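Local coordinates for protein glucosamine-6-phosphate deaminase (Thermotoga maritima, PDB 1J5X) that belongs to the SIS-domain proteins, with an alpha/beta fold built around two parallel-stranded beta-sheets flanked by helices, at residues N33-L38 and L171-D176; T52-F57 and R126-I131; Y73-R76 and R81-A84; A91-P96 and N120-K125. All blocks are in the same frame, centred on the assembly; numbering follows the deposited sequence.

Contact 1 of 4, residues N33-L38 and L171-D176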
loop_
_atom_site.group_PDB
_atom_site.type_symbol
_atom_site.label_atom_id
_atom_site.label_comp_id
_atom_site.label_asym_id
_atom_site.label_seq_id
_atom_site.Cartn_x
_atom_site.Cartn_y
_atom_site.Cartn_z
ATOM N N ASN A 33 7.424 -17.235 9.975
ATOM C CA ASN A 33 6.526 -18.365 10.014
ATOM C C ASN A 33 5.676 -18.596 8.782
ATOM O O ASN A 33 5.325 -19.737 8.473
ATOM C CB ASN A 33 5.676 -18.257 11.270
ATOM C CG ASN A 33 6.485 -18.526 12.495
ATOM O OD1 ASN A 33 6.557 -19.799 12.870
ATOM N ND2 ASN A 33 7.090 -17.621 13.082
ATOM N N PHE A 34 5.341 -17.531 8.067
ATOM C CA PHE A 34 4.503 -17.682 6.900
ATOM C C PHE A 34 5.264 -17.379 5.577
ATOM O O PHE A 34 5.223 -18.159 4.650
ATOM C CB PHE A 34 3.293 -16.707 6.978
ATOM C CG PHE A 34 2.403 -16.750 5.771
ATOM C CD1 PHE A 34 1.468 -17.788 5.615
ATOM C CD2 PHE A 34 2.443 -15.736 4.820
ATOM C CE1 PHE A 34 0.579 -17.803 4.525
ATOM C CE2 PHE A 34 1.576 -15.727 3.741
ATOM C CZ PHE A 34 0.632 -16.755 3.575
ATOM N N VAL A 35 5.919 -16.231 5.510
ATOM C CA VAL A 35 6.576 -15.862 4.229
ATOM C C VAL A 35 7.681 -16.858 3.808
ATOM O O VAL A 35 7.652 -17.407 2.694
ATOM C CB VAL A 35 7.102 -14.407 4.291
ATOM C CG1 VAL A 35 7.705 -14.033 2.909
ATOM C CG2 VAL A 35 5.928 -13.434 4.506
ATOM N N LEU A 36 8.638 -17.074 4.694
ATOM C CA LEU A 36 9.721 -18.001 4.420
ATOM C C LEU A 36 9.278 -19.404 4.113
ATOM O O LEU A 36 10.079 -20.179 3.656
ATOM C CB LEU A 36 10.653 -18.084 5.603
ATOM C CG LEU A 36 11.423 -16.810 5.820
ATOM C CD1 LEU A 36 12.391 -17.071 6.971
ATOM C CD2 LEU A 36 12.192 -16.439 4.503
ATOM N N ASN A 37 8.016 -19.758 4.368
ATOM C CA ASN A 37 7.588 -21.139 4.083
ATOM C C ASN A 37 6.721 -21.231 2.839
ATOM O O ASN A 37 6.318 -22.320 2.404
ATOM C CB ASN A 37 6.869 -21.753 5.314
ATOM C CG ASN A 37 7.826 -21.991 6.497
ATOM O OD1 ASN A 37 8.931 -22.704 6.226
ATOM N ND2 ASN A 37 7.587 -21.532 7.635
ATOM N N LEU A 38 6.463 -20.069 2.250
ATOM C CA LEU A 38 5.624 -19.950 1.072
ATOM C C LEU A 38 6.068 -20.793 -0.140
ATOM O O LEU A 38 5.223 -21.300 -0.874
ATOM C CB LEU A 38 5.529 -18.463 0.706
ATOM C CG LEU A 38 4.314 -17.625 0.272
ATOM C CD1 LEU A 38 3.088 -17.871 1.109
ATOM C CD2 LEU A 38 4.719 -16.155 0.362
ATOM N N LEU A 171 3.685 -11.155 -1.310
ATOM C CA LEU A 171 3.571 -11.315 -2.742
ATOM C C LEU A 171 4.872 -10.841 -3.408
ATOM O O LEU A 171 5.202 -11.412 -4.402
ATOM C CB LEU A 171 2.357 -10.545 -3.312
ATOM C CG LEU A 171 1.006 -10.984 -2.717
ATOM C CD1 LEU A 171 -0.146 -10.177 -3.356
ATOM C CD2 LEU A 171 0.844 -12.448 -2.915
HETATM N N MSE A 172 5.557 -9.826 -2.870
HETATM C CA MSE A 172 6.843 -9.414 -3.513
HETATM C C MSE A 172 7.804 -10.600 -3.376
HETATM O O MSE A 172 8.489 -11.017 -4.325
HETATM C CB MSE A 172 7.399 -8.207 -2.806
HETATM C CG MSE A 172 6.565 -6.988 -3.085
HETATM SE SE MSE A 172 7.285 -5.414 -2.175
HETATM C CE MSE A 172 8.770 -4.993 -3.389
ATOM N N PHE A 173 7.877 -11.145 -2.165
ATOM C CA PHE A 173 8.764 -12.299 -1.909
ATOM C C PHE A 173 8.424 -13.470 -2.816
ATOM O O PHE A 173 9.311 -14.110 -3.427
ATOM C CB PHE A 173 8.688 -12.637 -0.391
ATOM C CG PHE A 173 9.578 -13.784 0.051
ATOM C CD1 PHE A 173 9.189 -15.095 -0.148
ATOM C CD2 PHE A 173 10.769 -13.531 0.689
ATOM C CE1 PHE A 173 9.972 -16.167 0.290
ATOM C CE2 PHE A 173 11.583 -14.626 1.146
ATOM C CZ PHE A 173 11.170 -15.915 0.938
ATOM N N LEU A 174 7.147 -13.774 -2.935
ATOM C CA LEU A 174 6.692 -14.848 -3.826
ATOM C C LEU A 174 7.106 -14.610 -5.312
ATOM O O LEU A 174 7.516 -15.542 -6.060
ATOM C CB LEU A 174 5.163 -14.949 -3.733
ATOM C CG LEU A 174 4.438 -16.005 -4.577
ATOM C CD1 LEU A 174 3.022 -16.240 -4.128
ATOM C CD2 LEU A 174 4.342 -15.505 -5.936
ATOM N N ALA A 175 6.971 -13.374 -5.764
ATOM C CA ALA A 175 7.358 -13.104 -7.157
ATOM C C ALA A 175 8.852 -13.376 -7.366
ATOM O O ALA A 175 9.246 -13.993 -8.386
ATOM C CB ALA A 175 7.092 -11.635 -7.507
ATOM N N ASP A 176 9.672 -12.909 -6.430
ATOM C CA ASP A 176 11.096 -13.125 -6.604
ATOM C C ASP A 176 11.414 -14.622 -6.541
ATOM O O ASP A 176 12.272 -15.118 -7.284
ATOM C CB ASP A 176 11.889 -12.375 -5.571
ATOM C CG ASP A 176 11.992 -10.883 -5.891
ATOM O OD1 ASP A 176 12.301 -10.548 -7.080
ATOM O OD2 ASP A 176 11.786 -10.048 -4.987
#
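Val35 lays one methyl, CG1, over a face of the Phe173 ring, a CH-pi contact of 3.7 Å from CG1 to the ring centroid and 23° off the ring normal. The methyl is offset toward the rim, so its nearest ring atom is CG of Phe173, at 3.4 Å from CG1. Both partners use the same first torsion: CG1 of Val35 is anti to the backbone N (chi1 -177°), and so is CG of Phe173 (chi1 -178°), which carries the ring out from helix 162-179 to residues 33-38. The CB of Leu36 points away from helix 162-179, yet its extended chain brings CD2 back to 3.7 Å from CZ of Phe173, at the far end of the ring. Val35 to Leu38 form a type I turn, and the CB of Leu38 points toward helix 162-179, with CD2 4.3 Å from CB of Leu174. The side chains that meet are all apolar, though the backbone O of Val35 also lies 3.6 Å from CE1 of Phe173. Beyond the contact, Thr183 also touches Phe173 and Ile47 touches Leu174, while Leu171, Met172 and Ala175 touch helix 62-78.

Contact 2 of 4, residues T52-F57 and R126-I131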
loop_
_atom_site.group_PDB
_atom_site.type_symbol
_atom_site.label_atom_id
_atom_site.label_comp_id
_atom_site.label_asym_id
_atom_site.label_seq_id
_atom_site.Cartn_x
_atom_site.Cartn_y
_atom_site.Cartn_z
ATOM N N THR A 52 0.845 -17.053 -15.801
ATOM C CA THR A 52 0.446 -16.849 -17.192
ATOM C C THR A 52 0.974 -15.599 -17.883
ATOM O O THR A 52 1.651 -14.737 -17.303
ATOM C CB THR A 52 -1.104 -16.715 -17.390
ATOM O OG1 THR A 52 -1.595 -15.582 -16.644
ATOM C CG2 THR A 52 -1.828 -18.006 -16.972
ATOM N N ASP A 53 0.572 -15.533 -19.150
ATOM C CA ASP A 53 0.869 -14.462 -20.055
ATOM C C ASP A 53 0.597 -13.103 -19.396
ATOM O O ASP A 53 1.520 -12.250 -19.275
ATOM C CB ASP A 53 -0.020 -14.619 -21.302
ATOM N N GLU A 54 -0.669 -12.916 -18.994
ATOM C CA GLU A 54 -1.114 -11.658 -18.400
ATOM C C GLU A 54 -1.650 -11.953 -16.999
ATOM O O GLU A 54 -2.351 -12.961 -16.797
ATOM C CB GLU A 54 -2.212 -11.052 -19.294
ATOM C CG GLU A 54 -3.197 -10.106 -18.627
ATOM C CD GLU A 54 -4.606 -10.049 -19.318
ATOM O OE1 GLU A 54 -5.454 -11.006 -19.223
ATOM O OE2 GLU A 54 -4.873 -9.011 -19.955
ATOM N N VAL A 55 -1.280 -11.128 -16.029
ATOM C CA VAL A 55 -1.771 -11.376 -14.678
ATOM C C VAL A 55 -2.463 -10.126 -14.193
ATOM O O VAL A 55 -1.945 -9.013 -14.330
ATOM C CB VAL A 55 -0.671 -11.797 -13.734
ATOM C CG1 VAL A 55 -1.254 -12.028 -12.291
ATOM C CG2 VAL A 55 -0.000 -13.101 -14.294
ATOM N N LEU A 56 -3.700 -10.308 -13.718
ATOM C CA LEU A 56 -4.485 -9.201 -13.198
ATOM C C LEU A 56 -4.432 -9.156 -11.649
ATOM O O LEU A 56 -4.263 -10.189 -10.999
ATOM C CB LEU A 56 -5.955 -9.375 -13.581
ATOM C CG LEU A 56 -6.281 -9.693 -15.049
ATOM C CD1 LEU A 56 -7.823 -9.628 -15.221
ATOM C CD2 LEU A 56 -5.618 -8.700 -15.935
ATOM N N PHE A 57 -4.568 -7.940 -11.099
ATOM C CA PHE A 57 -4.569 -7.710 -9.650
ATOM C C PHE A 57 -5.827 -6.874 -9.473
ATOM O O PHE A 57 -5.916 -5.779 -9.993
ATOM C CB PHE A 57 -3.305 -6.982 -9.264
ATOM C CG PHE A 57 -2.075 -7.831 -9.486
ATOM C CD1 PHE A 57 -1.439 -7.861 -10.751
ATOM C CD2 PHE A 57 -1.602 -8.634 -8.468
ATOM C CE1 PHE A 57 -0.324 -8.708 -10.962
ATOM C CE2 PHE A 57 -0.492 -9.483 -8.658
ATOM C CZ PHE A 57 0.140 -9.512 -9.913
ATOM N N ARG A 126 -14.964 -16.009 -17.547
ATOM C CA ARG A 126 -14.158 -15.611 -18.701
ATOM C C ARG A 126 -12.839 -16.397 -18.791
ATOM O O ARG A 126 -11.855 -15.907 -19.305
ATOM C CB ARG A 126 -13.827 -14.111 -18.666
ATOM C CG ARG A 126 -15.013 -13.196 -18.930
ATOM C CD ARG A 126 -14.495 -11.810 -19.343
ATOM N NE ARG A 126 -15.509 -10.753 -19.249
ATOM C CZ ARG A 126 -15.345 -9.491 -19.666
ATOM N NH1 ARG A 126 -14.200 -9.097 -20.223
ATOM N NH2 ARG A 126 -16.331 -8.614 -19.531
ATOM N N ASN A 127 -12.804 -17.603 -18.260
ATOM C CA ASN A 127 -11.588 -18.409 -18.357
ATOM C C ASN A 127 -10.361 -17.853 -17.656
ATOM O O ASN A 127 -9.225 -18.068 -18.095
ATOM C CB ASN A 127 -11.248 -18.697 -19.846
ATOM C CG ASN A 127 -10.103 -19.741 -20.020
ATOM O OD1 ASN A 127 -9.195 -19.499 -20.990
ATOM N ND2 ASN A 127 -10.060 -20.759 -19.302
ATOM N N HIS A 128 -10.558 -17.107 -16.585
ATOM C CA HIS A 128 -9.403 -16.654 -15.813
ATOM C C HIS A 128 -9.431 -17.445 -14.495
ATOM O O HIS A 128 -10.494 -17.579 -13.895
ATOM C CB HIS A 128 -9.513 -15.155 -15.512
ATOM C CG HIS A 128 -9.113 -14.292 -16.661
ATOM N ND1 HIS A 128 -9.683 -14.100 -17.875
ATOM C CD2 HIS A 128 -7.952 -13.561 -16.662
ATOM C CE1 HIS A 128 -8.852 -13.264 -18.583
ATOM N NE2 HIS A 128 -7.815 -12.952 -17.830
ATOM N N ARG A 129 -8.309 -18.009 -14.078
ATOM C CA ARG A 129 -8.260 -18.705 -12.794
ATOM C C ARG A 129 -8.007 -17.628 -11.717
ATOM O O ARG A 129 -7.155 -16.716 -11.888
ATOM C CB ARG A 129 -7.161 -19.753 -12.793
ATOM C CG ARG A 129 -7.124 -20.506 -11.461
ATOM C CD ARG A 129 -6.198 -21.685 -11.456
ATOM N NE ARG A 129 -6.558 -22.673 -12.467
ATOM C CZ ARG A 129 -6.118 -23.937 -12.432
ATOM N NH1 ARG A 129 -5.312 -24.339 -11.430
ATOM N NH2 ARG A 129 -6.471 -24.803 -13.385
ATOM N N THR A 130 -8.754 -17.708 -10.615
ATOM C CA THR A 130 -8.633 -16.711 -9.571
ATOM C C THR A 130 -7.967 -17.139 -8.289
ATOM O O THR A 130 -8.176 -18.268 -7.759
ATOM C CB THR A 130 -10.034 -16.109 -9.206
ATOM O OG1 THR A 130 -10.864 -17.176 -8.639
ATOM C CG2 THR A 130 -10.740 -15.572 -10.471
ATOM N N ILE A 131 -7.151 -16.226 -7.763
ATOM C CA ILE A 131 -6.477 -16.456 -6.505
ATOM C C ILE A 131 -7.149 -15.548 -5.490
ATOM O O ILE A 131 -7.207 -14.334 -5.680
ATOM C CB ILE A 131 -4.988 -16.109 -6.580
ATOM C CG1 ILE A 131 -4.267 -17.134 -7.495
ATOM C CG2 ILE A 131 -4.391 -16.107 -5.174
ATOM C CD1 ILE A 131 -2.920 -16.555 -8.008
#
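Glu54 and His128 meet across two strands of the parallel sheet of the SIS domain, an alpha/beta fold in which strand 102-107 lies between 54-59 and 128-134; the contact therefore spans a strand and is made by side chains alone. Along the first segment, Thr52 comes first, its OG1 giving a hydrogen bond of 2.7 Å to the backbone O of Glu54 just where the strand begins. Glu54 itself has CG anti to the backbone N (chi1 155°) and an extended chain beyond it, which carries the carboxylate across to the imidazole. There OE1 sits at the ring edge, in plane, and takes a weak but nearly straight hydrogen bond from His128 NE2, 3.4 Å long with an angle of 167° at the hydrogen; the carboxylate and ring planes are 36° apart. Two residues on, the CB of Leu56 points toward strand 128-134 and CD1 comes to 4.2 Å from CD2 of His128, while Leu123 of helix 114-125 touches both side chains. Bonds at both nitrogens would help to hold the imidazole's rotation, and if both donate the ring would be cationic, which the carboxylate could favour: ND1 of His128 reaches the backbone O of Arg126 over 3.2 Å, from above the carbonyl plane.

Contact 3 of 4, residues Y73-R76 and R81-A84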
loop_
_atom_site.group_PDB
_atom_site.type_symbol
_atom_site.label_atom_id
_atom_site.label_comp_id
_atom_site.label_asym_id
_atom_site.label_seq_id
_atom_site.Cartn_x
_atom_site.Cartn_y
_atom_site.Cartn_z
ATOM N N TYR A 73 5.499 -4.405 -9.297
ATOM C CA TYR A 73 6.592 -5.304 -8.930
ATOM C C TYR A 73 6.607 -6.613 -9.715
ATOM O O TYR A 73 7.683 -7.121 -10.111
ATOM C CB TYR A 73 6.551 -5.579 -7.432
ATOM C CG TYR A 73 7.863 -6.105 -6.873
ATOM C CD1 TYR A 73 8.987 -5.285 -6.788
ATOM C CD2 TYR A 73 7.987 -7.426 -6.475
ATOM C CE1 TYR A 73 10.213 -5.773 -6.320
ATOM C CE2 TYR A 73 9.199 -7.924 -5.994
ATOM C CZ TYR A 73 10.319 -7.104 -5.924
ATOM O OH TYR A 73 11.544 -7.602 -5.531
ATOM N N PHE A 74 5.441 -7.210 -9.898
ATOM C CA PHE A 74 5.374 -8.445 -10.699
ATOM C C PHE A 74 5.862 -8.259 -12.129
ATOM O O PHE A 74 6.615 -9.094 -12.665
ATOM C CB PHE A 74 3.948 -8.992 -10.775
ATOM C CG PHE A 74 3.710 -10.078 -9.794
ATOM C CD1 PHE A 74 3.783 -9.811 -8.433
ATOM C CD2 PHE A 74 3.374 -11.371 -10.225
ATOM C CE1 PHE A 74 3.523 -10.805 -7.510
ATOM C CE2 PHE A 74 3.112 -12.386 -9.307
ATOM C CZ PHE A 74 3.184 -12.112 -7.957
ATOM N N GLU A 75 5.433 -7.180 -12.753
ATOM C CA GLU A 75 5.881 -6.905 -14.107
ATOM C C GLU A 75 7.401 -6.678 -14.071
ATOM O O GLU A 75 8.121 -7.138 -14.965
ATOM C CB GLU A 75 5.238 -5.635 -14.661
ATOM C CG GLU A 75 5.716 -5.330 -16.059
ATOM C CD GLU A 75 5.015 -4.127 -16.756
ATOM O OE1 GLU A 75 4.652 -3.135 -16.093
ATOM O OE2 GLU A 75 4.863 -4.184 -17.995
ATOM N N ARG A 76 7.870 -5.988 -13.056
ATOM C CA ARG A 76 9.312 -5.675 -12.936
ATOM C C ARG A 76 10.174 -6.935 -12.760
ATOM O O ARG A 76 11.204 -7.130 -13.446
ATOM C CB ARG A 76 9.548 -4.740 -11.732
ATOM C CG ARG A 76 11.021 -4.285 -11.560
ATOM C CD ARG A 76 11.261 -3.377 -10.369
ATOM N NE ARG A 76 10.418 -2.165 -10.371
ATOM C CZ ARG A 76 10.608 -1.105 -11.150
ATOM N NH1 ARG A 76 11.630 -1.081 -12.025
ATOM N NH2 ARG A 76 9.776 -0.049 -11.081
ATOM N N ARG A 81 3.090 -9.222 -18.497
ATOM C CA ARG A 81 2.178 -8.108 -18.581
ATOM C C ARG A 81 1.252 -8.146 -17.336
ATOM O O ARG A 81 0.762 -9.221 -17.020
ATOM C CB ARG A 81 1.329 -8.237 -19.847
ATOM C CG ARG A 81 2.163 -8.100 -21.158
ATOM C CD ARG A 81 1.348 -8.500 -22.416
ATOM N NE ARG A 81 1.064 -9.938 -22.442
ATOM C CZ ARG A 81 -0.046 -10.500 -22.928
ATOM N NH1 ARG A 81 -1.024 -9.754 -23.454
ATOM N NH2 ARG A 81 -0.189 -11.829 -22.873
ATOM N N THR A 82 1.064 -7.019 -16.666
ATOM C CA THR A 82 0.111 -6.992 -15.498
ATOM C C THR A 82 -0.879 -5.856 -15.629
ATOM O O THR A 82 -0.620 -4.891 -16.323
ATOM C CB THR A 82 0.843 -6.811 -14.134
ATOM O OG1 THR A 82 1.473 -5.515 -14.065
ATOM C CG2 THR A 82 1.902 -7.924 -13.949
ATOM N N LYS A 83 -2.032 -5.942 -14.954
ATOM C CA LYS A 83 -2.998 -4.855 -14.961
ATOM C C LYS A 83 -3.564 -4.858 -13.523
ATOM O O LYS A 83 -3.730 -5.911 -12.931
ATOM C CB LYS A 83 -4.202 -5.067 -15.922
ATOM C CG LYS A 83 -3.915 -5.087 -17.393
ATOM C CD LYS A 83 -5.246 -5.086 -18.183
ATOM C CE LYS A 83 -6.116 -3.853 -17.855
ATOM N NZ LYS A 83 -7.486 -3.841 -18.600
ATOM N N ALA A 84 -3.737 -3.674 -12.963
ATOM C CA ALA A 84 -4.370 -3.535 -11.616
ATOM C C ALA A 84 -5.713 -2.875 -12.006
ATOM O O ALA A 84 -5.742 -1.881 -12.798
ATOM C CB ALA A 84 -3.555 -2.596 -10.750
#
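Thr82 meets Glu75 and Phe74 where the backbones come closest, 5.9 Å between the CA atoms of Glu75 and Arg81, as the last turns of helix 62-78 give way, after a short link, to strand 81-86. The side chain that makes the contact is that of Thr82, whose CB points toward the helix, with CG2 and OG1 both touching it. Its methyl CG2 does most of the touching: it lies 3.8 Å from the backbone N of Glu75 and 3.9 Å from CB of Phe74. The hydroxyl branch stands alongside the start of the glutamate chain, OG1 of Thr82 being 3.8 Å from CB of Glu75. This is the return half of a beta-alpha-beta crossover, strand 54-59, helix 62-78, strand 81-86, in which the second strand lies parallel to the first at the edge of the sheet. With chi1 at 66°, OG1 of Thr82 stands between its own backbone N and carbonyl carbon, and its hydrogen bond runs to the backbone O of Ser71, one turn back along the helix. Glu75, an exposed residue, extends from CG anti to the backbone N (chi1 179°). Phe74 behaves differently: its CB faces the strand, but the ring leads off, meeting Phe57 edge-to-face and touching Leu174 and Ala175 of helix 162-179.

Contact 4 of 4, residues A91-P96 and N120-K125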
loop_
_atom_site.group_PDB
_atom_site.type_symbol
_atom_site.label_atom_id
_atom_site.label_comp_id
_atom_site.label_asym_id
_atom_site.label_seq_id
_atom_site.Cartn_x
_atom_site.Cartn_y
_atom_site.Cartn_z
ATOM N N ALA A 91 -16.397 -6.193 -12.045
ATOM C CA ALA A 91 -17.735 -6.690 -11.653
ATOM C C ALA A 91 -18.813 -6.263 -12.621
ATOM O O ALA A 91 -19.730 -7.057 -12.921
ATOM C CB ALA A 91 -18.094 -6.168 -10.226
ATOM N N PHE A 92 -18.752 -5.014 -13.101
ATOM C CA PHE A 92 -19.776 -4.543 -14.017
ATOM C C PHE A 92 -19.362 -4.601 -15.509
ATOM O O PHE A 92 -20.047 -4.075 -16.366
ATOM C CB PHE A 92 -20.235 -3.160 -13.542
ATOM C CG PHE A 92 -21.090 -3.228 -12.306
ATOM C CD1 PHE A 92 -22.444 -3.572 -12.403
ATOM C CD2 PHE A 92 -20.538 -3.085 -11.043
ATOM C CE1 PHE A 92 -23.223 -3.776 -11.235
ATOM C CE2 PHE A 92 -21.305 -3.293 -9.874
ATOM C CZ PHE A 92 -22.650 -3.644 -9.984
ATOM N N GLN A 93 -18.258 -5.282 -15.757
ATOM C CA GLN A 93 -17.708 -5.536 -17.086
ATOM C C GLN A 93 -17.564 -4.244 -17.898
ATOM O O GLN A 93 -18.009 -4.149 -19.090
ATOM C CB GLN A 93 -18.596 -6.580 -17.826
ATOM C CG GLN A 93 -18.537 -7.937 -17.091
ATOM C CD GLN A 93 -19.266 -9.047 -17.849
ATOM O OE1 GLN A 93 -18.735 -9.610 -18.816
ATOM N NE2 GLN A 93 -20.476 -9.359 -17.409
ATOM N N LYS A 94 -16.953 -3.265 -17.241
ATOM C CA LYS A 94 -16.702 -1.993 -17.890
ATOM C C LYS A 94 -15.257 -1.859 -18.351
ATOM O O LYS A 94 -14.876 -0.833 -18.959
ATOM C CB LYS A 94 -17.088 -0.836 -16.961
ATOM C CG LYS A 94 -18.607 -0.854 -16.645
ATOM C CD LYS A 94 -19.404 -1.040 -17.944
ATOM C CE LYS A 94 -20.879 -1.006 -17.680
ATOM N NZ LYS A 94 -21.581 -1.103 -19.010
ATOM N N ILE A 95 -14.462 -2.867 -18.047
ATOM C CA ILE A 95 -13.059 -2.887 -18.458
ATOM C C ILE A 95 -12.903 -3.221 -19.953
ATOM O O ILE A 95 -13.743 -3.856 -20.558
ATOM C CB ILE A 95 -12.249 -3.986 -17.711
ATOM C CG1 ILE A 95 -12.840 -5.368 -17.967
ATOM C CG2 ILE A 95 -12.259 -3.744 -16.230
ATOM C CD1 ILE A 95 -11.944 -6.452 -17.462
ATOM N N PRO A 96 -11.836 -2.709 -20.574
ATOM C CA PRO A 96 -11.627 -3.033 -21.987
ATOM C C PRO A 96 -11.460 -4.592 -21.953
ATOM O O PRO A 96 -10.894 -5.123 -20.989
ATOM C CB PRO A 96 -10.332 -2.297 -22.294
ATOM C CG PRO A 96 -10.502 -0.974 -21.514
ATOM C CD PRO A 96 -11.043 -1.536 -20.136
ATOM N N ASN A 120 -14.855 -11.872 -9.159
ATOM C CA ASN A 120 -14.405 -13.239 -9.166
ATOM C C ASN A 120 -15.303 -14.070 -10.081
ATOM O O ASN A 120 -14.841 -14.880 -10.883
ATOM C CB ASN A 120 -14.458 -13.782 -7.699
ATOM C CG ASN A 120 -13.998 -15.219 -7.602
ATOM O OD1 ASN A 120 -12.862 -15.553 -8.004
ATOM N ND2 ASN A 120 -14.878 -16.097 -7.023
ATOM N N ASP A 121 -16.606 -13.880 -9.967
ATOM C CA ASP A 121 -17.515 -14.626 -10.822
ATOM C C ASP A 121 -17.341 -14.298 -12.337
ATOM O O ASP A 121 -17.259 -15.170 -13.198
ATOM C CB ASP A 121 -18.935 -14.353 -10.373
ATOM C CG ASP A 121 -19.864 -15.471 -10.762
ATOM O OD1 ASP A 121 -19.639 -16.629 -10.281
ATOM O OD2 ASP A 121 -20.786 -15.197 -11.566
ATOM N N VAL A 122 -17.274 -13.023 -12.641
ATOM C CA VAL A 122 -17.061 -12.579 -14.013
ATOM C C VAL A 122 -15.732 -13.173 -14.550
ATOM O O VAL A 122 -15.671 -13.689 -15.676
ATOM C CB VAL A 122 -16.963 -11.006 -14.041
ATOM C CG1 VAL A 122 -16.267 -10.530 -15.345
ATOM C CG2 VAL A 122 -18.357 -10.387 -13.947
ATOM N N LEU A 123 -14.665 -13.110 -13.759
ATOM C CA LEU A 123 -13.367 -13.586 -14.270
ATOM C C LEU A 123 -13.382 -15.083 -14.477
ATOM O O LEU A 123 -12.827 -15.588 -15.469
ATOM C CB LEU A 123 -12.215 -13.205 -13.324
ATOM C CG LEU A 123 -11.963 -11.701 -13.386
ATOM C CD1 LEU A 123 -11.206 -11.201 -12.130
ATOM C CD2 LEU A 123 -11.130 -11.411 -14.677
ATOM N N LYS A 124 -14.039 -15.787 -13.567
ATOM C CA LYS A 124 -14.091 -17.243 -13.688
ATOM C C LYS A 124 -14.884 -17.639 -14.915
ATOM O O LYS A 124 -14.539 -18.592 -15.588
ATOM C CB LYS A 124 -14.708 -17.873 -12.426
ATOM C CG LYS A 124 -13.704 -18.027 -11.255
ATOM C CD LYS A 124 -14.383 -18.349 -9.918
ATOM C CE LYS A 124 -14.800 -19.791 -9.810
ATOM N NZ LYS A 124 -15.665 -20.006 -8.573
ATOM N N LYS A 125 -15.945 -16.904 -15.209
ATOM C CA LYS A 125 -16.750 -17.187 -16.382
ATOM C C LYS A 125 -16.034 -16.791 -17.662
ATOM O O LYS A 125 -16.449 -17.205 -18.745
ATOM C CB LYS A 125 -18.099 -16.488 -16.302
ATOM C CG LYS A 125 -19.010 -17.062 -15.223
ATOM C CD LYS A 125 -20.272 -16.239 -15.103
ATOM C CE LYS A 125 -21.230 -16.746 -14.001
ATOM N NZ LYS A 125 -22.402 -15.800 -13.957
#
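Val122 meets Gln93 and Ala91 through its two methyls, and these van der Waals touches carry the contact. CG1 lies anti to the backbone N (chi1 161°) and comes to 3.9 Å from CG of Gln93; CG2 of Val122, the other branch, is 4.0 Å from the same carbon. The glutamine thus lays the aliphatic part of its extended chain across the fork of the valine, the two side chains running obliquely to each other. CG2 of Val122 also lies 3.7 Å from the backbone O of Ala91. Polar bonding is kept to the flanks. The amide oxygen OE1 of Gln93 accepts a hydrogen bond from Arg126 NH2, just past the helix segment, so a polar tie continues where the apolar contact stops. On the helix itself Lys125 NZ pairs with Asp121 OD2 in a salt bridge of 2.9 Å, one turn apart. As for the backbone, Gln93 has a positive phi as the C-prime residue of a Schellman motif that ends helix 87-91, and this turn sets its side chain beside Val122. The contact lies at the surface, with Val90 of helix 87-91 also touching Val122, and Leu123 touching strands 102-107 and 128-134.

From the N terminus, helix 27-35 opens the longest loop, which contact 1 closes only when helix 162-179 is reached; the other three contacts all lie within it. Strand 54-59 opens a second loop, closed by contact 2 at strand 128-134. Inside that one, contacts 3 and 4 follow each other in series: the first closes the tight return from helix 62-78 to strand 81-86, the second joins the loop after helix 87-91 to helix 114-125. None of them cross. Backbone bonds between strands 54-59 and 81-86 tie contact 2 to contact 3, and probable hydrogen bonds tie contact 2 to contact 4 (Thr130 with Asn120) and contact 1 to contact 3 (Asp176 with Tyr73).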